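Fuculose-1-phosphate aldolase (Thermus thermophilus, PDB 2FK5) belongs to the class II aldolase and adducin family, whose members share an AraD-like fold, and probably works as an aldolase. Local coordinates at residues 74-77 against 78-82. Residues are numbered along the deposited sequence; the frame is centred on the assembly and turned at random.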
ATOM      1  N   HIS A  74       2.325 -28.939   9.098  1.00 25.54           N
ATOM      2  CA  HIS A  74       3.473 -28.642   8.253  1.00 20.53           C
ATOM      3  C   HIS A  74       4.508 -29.755   8.419  1.00 16.73           C
ATOM      4  O   HIS A  74       5.041 -30.275   7.441  1.00 22.24           O
ATOM      5  CB  HIS A  74       4.094 -27.307   8.655  1.00 26.25           C
ATOM      6  CG  HIS A  74       3.277 -26.115   8.261  1.00 19.86           C
ATOM      7  ND1 HIS A  74       3.722 -25.181   7.350  1.00 24.55           N
ATOM      8  CD2 HIS A  74       2.057 -25.692   8.669  1.00 21.03           C
ATOM      9  CE1 HIS A  74       2.812 -24.234   7.214  1.00 24.10           C
ATOM     10  NE2 HIS A  74       1.790 -24.520   8.003  1.00 25.16           N
ATOM     11  N   ARG A  75       4.783 -30.106   9.665  1.00 23.15           N
ATOM     12  CA  ARG A  75       5.768 -31.147   9.940  1.00 24.18           C
ATOM     13  C   ARG A  75       5.435 -32.459   9.232  1.00 25.44           C
ATOM     14  O   ARG A  75       6.298 -33.081   8.607  1.00 23.92           O
ATOM     15  CB  ARG A  75       5.872 -31.392  11.446  1.00 28.65           C
ATOM     16  CG  ARG A  75       6.948 -32.418  11.808  1.00 30.92           C
ATOM     17  CD  ARG A  75       7.033 -32.616  13.299  1.00 29.52           C
ATOM     18  NE  ARG A  75       5.807 -33.199  13.827  1.00 38.53           N
ATOM     19  CZ  ARG A  75       5.631 -33.526  15.102  1.00 37.60           C
ATOM     20  NH1 ARG A  75       6.611 -33.324  15.974  1.00 29.00           N
ATOM     21  NH2 ARG A  75       4.480 -34.052  15.503  1.00 34.72           N
ATOM     22  N   GLU A  76       4.174 -32.872   9.314  1.00 26.55           N
ATOM     23  CA  GLU A  76       3.754 -34.121   8.690  1.00 23.21           C
ATOM     24  C   GLU A  76       3.895 -34.044   7.176  1.00 30.50           C
ATOM     25  O   GLU A  76       4.285 -35.015   6.535  1.00 24.71           O
ATOM     26  CB  GLU A  76       2.306 -34.441   9.082  1.00 26.86           C
ATOM     27  CG  GLU A  76       1.938 -35.913   8.957  1.00 28.25           C
ATOM     28  CD  GLU A  76       2.821 -36.811   9.813  1.00 34.35           C
ATOM     29  OE1 GLU A  76       3.109 -36.433  10.969  1.00 34.24           O
ATOM     30  OE2 GLU A  76       3.219 -37.894   9.334  1.00 40.46           O
ATOM     31  N   VAL A  77       3.579 -32.889   6.596  1.00 27.67           N
ATOM     32  CA  VAL A  77       3.714 -32.724   5.150  1.00 20.19           C
ATOM     33  C   VAL A  77       5.174 -32.885   4.739  1.00 19.81           C
ATOM     34  O   VAL A  77       5.482 -33.517   3.735  1.00 27.06           O
ATOM     35  CB  VAL A  77       3.234 -31.317   4.680  1.00 25.84           C
ATOM     36  CG1 VAL A  77       3.565 -31.121   3.216  1.00 24.57           C
ATOM     37  CG2 VAL A  77       1.741 -31.168   4.903  1.00 27.87           C
ATOM     38  N   TYR A  78       6.081 -32.302   5.511  1.00 22.92           N
ATOM     39  CA  TYR A  78       7.493 -32.410   5.175  1.00 18.87           C
ATOM     40  C   TYR A  78       7.996 -33.836   5.397  1.00 23.70           C
ATOM     41  O   TYR A  78       8.851 -34.314   4.659  1.00 27.62           O
ATOM     42  CB  TYR A  78       8.308 -31.422   6.000  1.00 19.80           C
ATOM     43  CG  TYR A  78       8.100 -29.991   5.560  1.00 23.25           C
ATOM     44  CD1 TYR A  78       7.783 -29.001   6.482  1.00 25.53           C
ATOM     45  CD2 TYR A  78       8.220 -29.634   4.218  1.00 25.80           C
ATOM     46  CE1 TYR A  78       7.587 -27.673   6.077  1.00 26.32           C
ATOM     47  CE2 TYR A  78       8.025 -28.311   3.799  1.00 28.33           C
ATOM     48  CZ  TYR A  78       7.708 -27.341   4.739  1.00 21.34           C
ATOM     49  OH  TYR A  78       7.498 -26.037   4.342  1.00 24.44           O
ATOM     50  N   ARG A  79       7.454 -34.503   6.408  1.00 27.65           N
ATOM     51  CA  ARG A  79       7.842 -35.884   6.696  1.00 32.19           C
ATOM     52  C   ARG A  79       7.435 -36.810   5.552  1.00 34.74           C
ATOM     53  O   ARG A  79       8.248 -37.575   5.043  1.00 41.64           O
ATOM     54  CB  ARG A  79       7.165 -36.382   7.973  1.00 25.58           C
ATOM     55  CG  ARG A  79       7.731 -35.872   9.286  1.00 31.08           C
ATOM     56  CD  ARG A  79       6.827 -36.322  10.433  1.00 34.10           C
ATOM     57  NE  ARG A  79       7.401 -36.094  11.756  1.00 33.64           N
ATOM     58  CZ  ARG A  79       6.764 -36.349  12.894  1.00 43.59           C
ATOM     59  NH1 ARG A  79       5.528 -36.832  12.870  1.00 39.55           N
ATOM     60  NH2 ARG A  79       7.365 -36.141  14.059  1.00 33.36           N
ATOM     61  N   ARG A  80       6.174 -36.719   5.141  1.00 33.83           N
ATOM     62  CA  ARG A  80       5.629 -37.585   4.102  1.00 30.27           C
ATOM     63  C   ARG A  80       5.747 -37.176   2.642  1.00 37.78           C
ATOM     64  O   ARG A  80       5.499 -37.996   1.762  1.00 39.39           O
ATOM     65  CB  ARG A  80       4.156 -37.866   4.410  1.00 30.65           C
ATOM     66  CG  ARG A  80       3.950 -38.609   5.708  1.00 40.50           C
ATOM     67  CD  ARG A  80       2.491 -38.628   6.128  1.00 41.28           C
ATOM     68  NE  ARG A  80       2.324 -39.330   7.395  1.00 43.73           N
ATOM     69  CZ  ARG A  80       2.056 -40.627   7.501  1.00 52.45           C
ATOM     70  NH1 ARG A  80       1.913 -41.365   6.408  1.00 41.86           N
ATOM     71  NH2 ARG A  80       1.950 -41.189   8.700  1.00 45.02           N
ATOM     72  N   THR A  81       6.119 -35.931   2.365  1.00 34.07           N
ATOM     73  CA  THR A  81       6.221 -35.494   0.976  1.00 29.96           C
ATOM     74  C   THR A  81       7.560 -34.826   0.698  1.00 30.00           C
ATOM     75  O   THR A  81       8.373 -34.649   1.598  1.00 31.66           O
ATOM     76  CB  THR A  81       5.121 -34.472   0.623  1.00 35.25           C
ATOM     77  OG1 THR A  81       5.442 -33.217   1.231  1.00 29.20           O
ATOM     78  CG2 THR A  81       3.759 -34.935   1.138  1.00 31.54           C
ATOM     79  N   GLY A  82       7.770 -34.451  -0.561  1.00 31.00           N
ATOM     80  CA  GLY A  82       8.998 -33.780  -0.942  1.00 34.94           C
ATOM     81  C   GLY A  82       8.812 -32.272  -0.942  1.00 35.75           C
ATOM     82  O   GLY A  82       9.601 -31.533  -1.529  1.00 28.20           O
TER
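Residues 74-80 form the C-terminal turns of helix 71-80, with i to i+4 bonds such as Tyr78 N to His74 O (3.0 Å); the last comes from Thr81 N, the residue at which the helical backbone ends. Glu76 is the centre of a salt-bridge network. With CG anti to the backbone N (chi1 -158°), the bend at chi2 brings its carboxylate over the next turn, between Arg79 and Arg80. Arg80 NE makes a salt bridge to Glu76 OE2 at 2.6 Å, on the anti side and within the guanidinium plane. The salt bridge from Arg79 NH1 to Glu76 OE1 (3.1 Å) comes from the syn side and is the more bent, its guanidinium turned 82° from the carboxylate. On the same guanidinium rests that of Arg75, stacked flat with centres 3.8 Å apart and planes at 10°. Arg79 NH2 also donates to Leu59 O, and Arg80 NH1 pairs with Glu138 of helix 130-142. At the helix end Val77 O accepts two bonds, from Thr81 N (2.8 Å) and Thr81 OG1 (2.5 Å), which approach opposite faces of its carbonyl plane. His74 bonds Asn28 OD1 through NE2 and Ser30 OG through ND1, and Tyr78 OH also bonds Ser30 OG, which joins the helix to strand 28-32. Glu76 and Leu59 O, both bound to Arg79, probably ease the like-charge stack in part, and the buried Glu76, gripped at both oxygens, is likely to stay ionised.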